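Long-range contact in protein FimX (Pseudomonas aeruginosa PAO1, PDB 3HV8), which is an EAL-domain protein whose domain, a barrel-like fold of alternating strands and helices, holds the ligand C2E in a pocket: residues P136-A148 against H166-P180. Sequence-based numbering, arbitrary orientation.
Sequences PESLVFQISEADA and HCQAAISQFGCSLNP. With C2E (9,9'-[(2R,3R,3aS,5S,7aR,9R,10R,10aS,12S,14aR)-3,5,10,12-tetrahydroxy-5,12-dioxidooctahydro-2H,7H-difuro[3,2-d:3',2'-j][1,3,7,9,2,8]tetraoxadiphosphacyclododecine-2,9-diyl]bis(2-amino-1,9-dihydro-6H-purin-6-one)), chain B.
The Glu145 side chain makes the side-chain hydrogen bonds of this contact, reaching from the start of helix 145-150 into the turn at 175-177, where it meets Gly175, Cys176 and Ser177. Glu145 CB lies 3.5 Å from Ser172 O, and CG turns anti to the backbone N (chi1 175°), which sends the extended chain toward the turn. Glu145 CD arrives 3.4 Å from Gly175 N, with Ser177 OG also close. Two backbone donors grip OE1: Glu145 OE1 takes the N-H of Cys176 on its syn lone pair, 2.9 Å from Cys176 N, whereas Ser177 N comes from above the carboxylate plane. OE2 accepts from Gly175 N along a nearly straight bond (N-H...O 172°), and water 4 links it to Pro180 O. The same oxygen approaches Phe174 CD1 obliquely. Three successive backbone N-H groups, 175-177, and a water thus fix the rotation of a buried carboxylate.

Upstream, strands 139-144 and 168-174 run parallel, five residue pairs in register from Val140-Gln168 to Ser144-Ser172. Their N-H...O bonds alternate in direction, and Glu145 N extends the series to Ser172 O. Cys167 SG meets the Phe141 ring in plane at its edge, 4.0 Å from CE2.

The intervening segment is mostly helical, making a beta-alpha-beta crossover. Gln173, at the strand's corner, belongs to the C2E pocket, its NE2 3.5 Å from O2P. Strand 105-110 flanks 139-144, strand 191-194 flanks 168-174, and helix 80-96 packs on Leu139 and Phe141.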
loop_
_atom_site.group_PDB
_atom_site.type_symbol
_atom_site.label_atom_id
_atom_site.label_comp_id
_atom_site.label_asym_id
_atom_site.label_seq_id
_atom_site.Cartn_x
_atom_site.Cartn_y
_atom_site.Cartn_z
ATOM N N PRO A 136 10.342 -11.064 10.770
ATOM C CA PRO A 136 9.111 -10.401 11.223
ATOM C C PRO A 136 9.153 -8.937 10.805
ATOM O O PRO A 136 10.240 -8.406 10.591
ATOM C CB PRO A 136 9.181 -10.499 12.752
ATOM C CG PRO A 136 10.423 -11.285 13.074
ATOM C CD PRO A 136 11.297 -11.272 11.872
ATOM N N GLU A 137 7.992 -8.300 10.700
ATOM C CA GLU A 137 7.908 -6.914 10.238
ATOM C C GLU A 137 8.667 -6.687 8.930
ATOM O O GLU A 137 9.514 -5.793 8.838
ATOM C CB GLU A 137 8.428 -5.938 11.300
ATOM C CG GLU A 137 8.416 -6.455 12.727
ATOM C CD GLU A 137 7.043 -6.889 13.194
ATOM O OE1 GLU A 137 6.976 -7.840 14.002
ATOM O OE2 GLU A 137 6.037 -6.288 12.758
ATOM N N SER A 138 8.384 -7.497 7.916
ATOM C CA SER A 138 8.968 -7.274 6.599
ATOM C C SER A 138 7.915 -6.742 5.638
ATOM O O SER A 138 8.228 -5.983 4.724
ATOM C CB SER A 138 9.539 -8.572 6.035
ATOM O OG SER A 138 10.752 -8.920 6.675
ATOM N N LEU A 139 6.674 -7.165 5.850
ATOM C CA LEU A 139 5.562 -6.815 4.977
ATOM C C LEU A 139 4.531 -5.952 5.684
ATOM O O LEU A 139 4.163 -6.222 6.831
ATOM C CB LEU A 139 4.845 -8.081 4.512
ATOM C CG LEU A 139 5.115 -8.663 3.124
ATOM C CD1 LEU A 139 6.473 -8.264 2.566
ATOM C CD2 LEU A 139 4.923 -10.187 3.126
ATOM N N VAL A 140 4.037 -4.943 4.976
ATOM C CA VAL A 140 2.912 -4.139 5.422
ATOM C C VAL A 140 1.817 -4.250 4.381
ATOM O O VAL A 140 2.038 -3.882 3.213
ATOM C CB VAL A 140 3.296 -2.637 5.524
ATOM C CG1 VAL A 140 2.141 -1.863 6.139
ATOM C CG2 VAL A 140 4.597 -2.438 6.316
ATOM N N PHE A 141 0.647 -4.744 4.767
ATOM C CA PHE A 141 -0.466 -4.884 3.818
ATOM C C PHE A 141 -1.353 -3.656 3.819
ATOM O O PHE A 141 -1.742 -3.164 4.889
ATOM C CB PHE A 141 -1.268 -6.152 4.115
ATOM C CG PHE A 141 -0.503 -7.389 3.802
ATOM C CD1 PHE A 141 -0.452 -7.858 2.502
ATOM C CD2 PHE A 141 0.256 -8.018 4.777
ATOM C CE1 PHE A 141 0.308 -8.977 2.180
ATOM C CE2 PHE A 141 1.003 -9.139 4.470
ATOM C CZ PHE A 141 1.033 -9.618 3.164
ATOM N N GLN A 142 -1.613 -3.127 2.626
ATOM C CA GLN A 142 -2.397 -1.914 2.483
ATOM C C GLN A 142 -3.796 -2.249 2.040
ATOM O O GLN A 142 -3.999 -3.030 1.103
ATOM C CB GLN A 142 -1.767 -0.984 1.444
ATOM C CG GLN A 142 -0.323 -0.673 1.702
ATOM C CD GLN A 142 0.234 0.357 0.741
ATOM O OE1 GLN A 142 0.628 1.447 1.154
ATOM N NE2 GLN A 142 0.268 0.019 -0.545
ATOM N N ILE A 143 -4.752 -1.640 2.721
ATOM C CA ILE A 143 -6.148 -1.745 2.384
ATOM C C ILE A 143 -6.680 -0.328 2.164
ATOM O O ILE A 143 -6.384 0.567 2.956
ATOM C CB ILE A 143 -6.884 -2.395 3.588
ATOM C CG1 ILE A 143 -6.236 -3.747 3.924
ATOM C CG2 ILE A 143 -8.382 -2.524 3.308
ATOM C CD1 ILE A 143 -6.641 -4.340 5.293
ATOM N N SER A 144 -7.455 -0.090 1.112
ATOM C CA SER A 144 -8.033 1.236 0.904
ATOM C C SER A 144 -9.057 1.558 1.983
ATOM O O SER A 144 -9.692 0.665 2.559
ATOM C CB SER A 144 -8.681 1.352 -0.485
ATOM O OG SER A 144 -9.928 0.669 -0.501
ATOM N N GLU A 145 -9.220 2.847 2.233
ATOM C CA GLU A 145 -10.228 3.289 3.183
ATOM C C GLU A 145 -11.609 2.789 2.784
ATOM O O GLU A 145 -12.374 2.328 3.635
ATOM C CB GLU A 145 -10.228 4.804 3.294
ATOM C CG GLU A 145 -11.345 5.335 4.190
ATOM C CD GLU A 145 -11.192 6.814 4.454
ATOM O OE1 GLU A 145 -11.610 7.634 3.611
ATOM O OE2 GLU A 145 -10.624 7.150 5.515
ATOM N N ALA A 146 -11.928 2.876 1.498
ATOM C CA ALA A 146 -13.243 2.450 1.055
ATOM C C ALA A 146 -13.448 0.972 1.378
ATOM O O ALA A 146 -14.489 0.586 1.917
ATOM C CB ALA A 146 -13.394 2.697 -0.438
ATOM N N ASP A 147 -12.449 0.143 1.093
ATOM C CA ASP A 147 -12.585 -1.299 1.366
ATOM C C ASP A 147 -12.601 -1.632 2.858
ATOM O O ASP A 147 -13.338 -2.524 3.300
ATOM C CB ASP A 147 -11.495 -2.099 0.654
ATOM C CG ASP A 147 -11.731 -2.172 -0.819
ATOM O OD1 ASP A 147 -10.789 -2.505 -1.561
ATOM O OD2 ASP A 147 -12.870 -1.877 -1.225
ATOM N N ALA A 148 -11.790 -0.930 3.644
ATOM C CA ALA A 148 -11.765 -1.162 5.081
ATOM C C ALA A 148 -13.137 -0.917 5.679
ATOM O O ALA A 148 -13.560 -1.612 6.598
ATOM C CB ALA A 148 -10.768 -0.229 5.738
ATOM N N HIS A 166 2.987 -11.504 12.530
ATOM C CA HIS A 166 4.056 -10.496 12.572
ATOM C C HIS A 166 4.225 -9.737 11.251
ATOM O O HIS A 166 5.335 -9.398 10.826
ATOM C CB HIS A 166 5.375 -11.121 13.025
ATOM C CG HIS A 166 5.222 -12.037 14.196
ATOM N ND1 HIS A 166 5.494 -13.386 14.128
ATOM C CD2 HIS A 166 4.788 -11.802 15.456
ATOM C CE1 HIS A 166 5.251 -13.939 15.302
ATOM N NE2 HIS A 166 4.821 -12.999 16.125
ATOM N N CYS A 167 3.102 -9.517 10.588
ATOM C CA CYS A 167 3.051 -8.568 9.497
ATOM C C CYS A 167 2.400 -7.319 10.031
ATOM O O CYS A 167 1.786 -7.331 11.103
ATOM C CB CYS A 167 2.237 -9.115 8.328
ATOM S SG CYS A 167 2.950 -10.596 7.590
ATOM N N GLN A 168 2.526 -6.233 9.288
ATOM C CA GLN A 168 1.860 -4.997 9.649
ATOM C C GLN A 168 0.784 -4.659 8.630
ATOM O O GLN A 168 0.638 -5.347 7.614
ATOM C CB GLN A 168 2.889 -3.871 9.703
ATOM C CG GLN A 168 3.814 -3.972 10.919
ATOM C CD GLN A 168 4.922 -2.940 10.872
ATOM O OE1 GLN A 168 5.628 -2.832 9.885
ATOM N NE2 GLN A 168 5.089 -2.195 11.955
ATOM N N ALA A 169 0.009 -3.619 8.913
ATOM C CA ALA A 169 -1.041 -3.182 8.006
ATOM C C ALA A 169 -1.185 -1.669 7.964
ATOM O O ALA A 169 -0.771 -0.948 8.895
ATOM C CB ALA A 169 -2.384 -3.854 8.345
ATOM N N ALA A 170 -1.765 -1.197 6.867
ATOM C CA ALA A 170 -1.957 0.224 6.624
ATOM C C ALA A 170 -3.299 0.446 5.972
ATOM O O ALA A 170 -3.783 -0.417 5.217
ATOM C CB ALA A 170 -0.874 0.753 5.697
ATOM N N ILE A 171 -3.911 1.593 6.237
ATOM C CA ILE A 171 -5.057 2.028 5.453
ATOM C C ILE A 171 -4.596 3.144 4.535
ATOM O O ILE A 171 -3.985 4.101 5.012
ATOM C CB ILE A 171 -6.196 2.565 6.343
ATOM C CG1 ILE A 171 -6.579 1.526 7.401
ATOM C CG2 ILE A 171 -7.393 3.003 5.475
ATOM C CD1 ILE A 171 -6.967 0.193 6.822
ATOM N N SER A 172 -4.900 3.040 3.244
ATOM C CA SER A 172 -4.538 4.072 2.286
ATOM C C SER A 172 -5.767 4.853 1.839
ATOM O O SER A 172 -6.906 4.480 2.150
ATOM C CB SER A 172 -3.846 3.462 1.079
ATOM O OG SER A 172 -4.700 2.556 0.406
ATOM N N GLN A 173 -5.532 5.939 1.117
ATOM C CA GLN A 173 -6.593 6.850 0.695
ATOM C C GLN A 173 -7.428 7.333 1.874
ATOM O O GLN A 173 -8.610 7.580 1.756
ATOM C CB GLN A 173 -7.447 6.219 -0.413
ATOM C CG GLN A 173 -6.636 5.972 -1.694
ATOM C CD GLN A 173 -7.338 5.077 -2.709
ATOM O OE1 GLN A 173 -8.495 4.702 -2.537
ATOM N NE2 GLN A 173 -6.627 4.723 -3.771
ATOM N N PHE A 174 -6.778 7.515 3.016
ATOM C CA PHE A 174 -7.478 7.848 4.252
ATOM C C PHE A 174 -7.948 9.297 4.276
ATOM O O PHE A 174 -7.251 10.209 3.784
ATOM C CB PHE A 174 -6.545 7.613 5.446
ATOM C CG PHE A 174 -7.180 7.865 6.789
ATOM C CD1 PHE A 174 -7.811 6.838 7.474
ATOM C CD2 PHE A 174 -7.098 9.131 7.383
ATOM C CE1 PHE A 174 -8.381 7.061 8.716
ATOM C CE2 PHE A 174 -7.680 9.365 8.625
ATOM C CZ PHE A 174 -8.317 8.329 9.291
ATOM N N GLY A 175 -9.133 9.488 4.851
ATOM C CA GLY A 175 -9.605 10.810 5.232
ATOM C C GLY A 175 -10.787 11.334 4.444
ATOM O O GLY A 175 -11.233 12.461 4.669
ATOM N N CYS A 176 -11.332 10.505 3.556
ATOM C CA CYS A 176 -12.376 10.949 2.629
ATOM C C CYS A 176 -13.777 10.547 3.067
ATOM O O CYS A 176 -14.753 11.173 2.656
ATOM C CB CYS A 176 -12.127 10.370 1.239
ATOM S SG CYS A 176 -10.587 10.887 0.483
ATOM N N SER A 177 -13.892 9.507 3.884
ATOM C CA SER A 177 -15.204 9.087 4.371
ATOM C C SER A 177 -15.735 10.100 5.401
ATOM O O SER A 177 -15.016 11.018 5.810
ATOM C CB SER A 177 -15.138 7.692 4.970
ATOM O OG SER A 177 -14.202 7.649 6.029
ATOM N N LEU A 178 -16.995 9.943 5.800
ATOM C CA LEU A 178 -17.634 10.911 6.695
ATOM C C LEU A 178 -16.930 10.993 8.047
ATOM O O LEU A 178 -16.681 12.091 8.559
ATOM C CB LEU A 178 -19.108 10.551 6.905
ATOM C CG LEU A 178 -20.098 11.670 7.252
ATOM C CD1 LEU A 178 -21.123 11.160 8.252
ATOM C CD2 LEU A 178 -19.411 12.925 7.770
ATOM N N ASN A 179 -16.615 9.832 8.618
ATOM C CA ASN A 179 -15.974 9.763 9.933
ATOM C C ASN A 179 -14.803 8.801 9.880
ATOM O O ASN A 179 -14.898 7.676 10.388
ATOM C CB ASN A 179 -16.973 9.278 10.984
ATOM C CG ASN A 179 -18.116 10.242 11.180
ATOM O OD1 ASN A 179 -17.917 11.383 11.609
ATOM N ND2 ASN A 179 -19.323 9.795 10.866
ATOM N N PRO A 180 -13.699 9.241 9.255
ATOM C CA PRO A 180 -12.625 8.305 8.897
ATOM C C PRO A 180 -11.974 7.652 10.114
ATOM O O PRO A 180 -11.438 6.543 10.002
ATOM C CB PRO A 180 -11.605 9.173 8.149
ATOM C CG PRO A 180 -12.175 10.530 8.038
ATOM C CD PRO A 180 -13.424 10.627 8.849
HETATM P P1 C2E B . -2.986 4.022 -5.167
HETATM O O2P C2E B . -3.137 4.329 -3.606
HETATM O O1P C2E B . -3.681 5.117 -5.874
HETATM O "O5'" C2E B . -1.493 4.104 -5.717
HETATM C "C5'" C2E B . -0.962 5.412 -6.007
HETATM C "C4'" C2E B . -1.066 5.807 -7.496
HETATM O "O4'" C2E B . -0.437 7.099 -7.674
HETATM C "C3'" C2E B . -0.186 4.818 -8.248
HETATM O "O3'" C2E B . -0.783 4.523 -9.519
HETATM C "C2'" C2E B . 1.179 5.536 -8.372
HETATM O "O2'" C2E B . 1.918 5.157 -9.518
HETATM C "C1'" C2E B . 0.725 6.992 -8.484
HETATM N N9 C2E B . 1.700 7.973 -8.034
HETATM C C8 C2E B . 2.800 7.753 -7.239
HETATM N N7 C2E B . 3.335 8.904 -6.899
HETATM C C5 C2E B . 2.613 9.907 -7.479
HETATM C C6 C2E B . 2.725 11.316 -7.475
HETATM O O6 C2E B . 3.581 11.918 -6.823
HETATM N N1 C2E B . 1.823 11.994 -8.199
HETATM C C2 C2E B . 0.846 11.366 -8.908
HETATM N N2 C2E B . -0.043 12.128 -9.620
HETATM N N3 C2E B . 0.730 10.058 -8.920
HETATM C C4 C2E B . 1.587 9.318 -8.216
HETATM P P11 C2E B . -0.826 2.977 -9.964
HETATM O O21 C2E B . -1.448 2.916 -11.408
HETATM O O11 C2E B . 0.501 2.345 -9.818
HETATM O O5A C2E B . -1.782 2.289 -8.902
HETATM C C5A C2E B . -3.151 2.708 -8.826
HETATM C C4A C2E B . -3.934 1.813 -7.869
HETATM O O4A C2E B . -3.903 0.462 -8.353
HETATM C C3A C2E B . -3.361 1.735 -6.452
HETATM O O3A C2E B . -3.844 2.770 -5.605
HETATM C C2A C2E B . -3.975 0.419 -5.970
HETATM O O2A C2E B . -5.363 0.605 -5.645
HETATM C C1A C2E B . -3.945 -0.423 -7.251
HETATM N N91 C2E B . -2.734 -1.233 -7.253
HETATM C C81 C2E B . -1.499 -0.923 -7.747
HETATM N N71 C2E B . -0.704 -1.937 -7.544
HETATM C C51 C2E B . -1.402 -2.967 -6.979
HETATM C C61 C2E B . -1.111 -4.286 -6.575
HETATM O O61 C2E B . 0.031 -4.763 -6.590
HETATM N N11 C2E B . -2.151 -4.992 -6.059
HETATM C C21 C2E B . -3.414 -4.480 -5.933
HETATM N N21 C2E B . -4.392 -5.244 -5.363
HETATM N N31 C2E B . -3.695 -3.250 -6.278
HETATM C C41 C2E B . -2.716 -2.508 -6.808
HETATM O O HOH W 1 3.217 -6.820 14.006
HETATM O O HOH W 2 6.217 -9.356 8.103
HETATM O O HOH W 3 -4.715 -0.551 -1.088
HETATM O O HOH W 4 -11.059 5.321 7.526
HETATM O O HOH W 5 -10.508 4.437 -0.608
#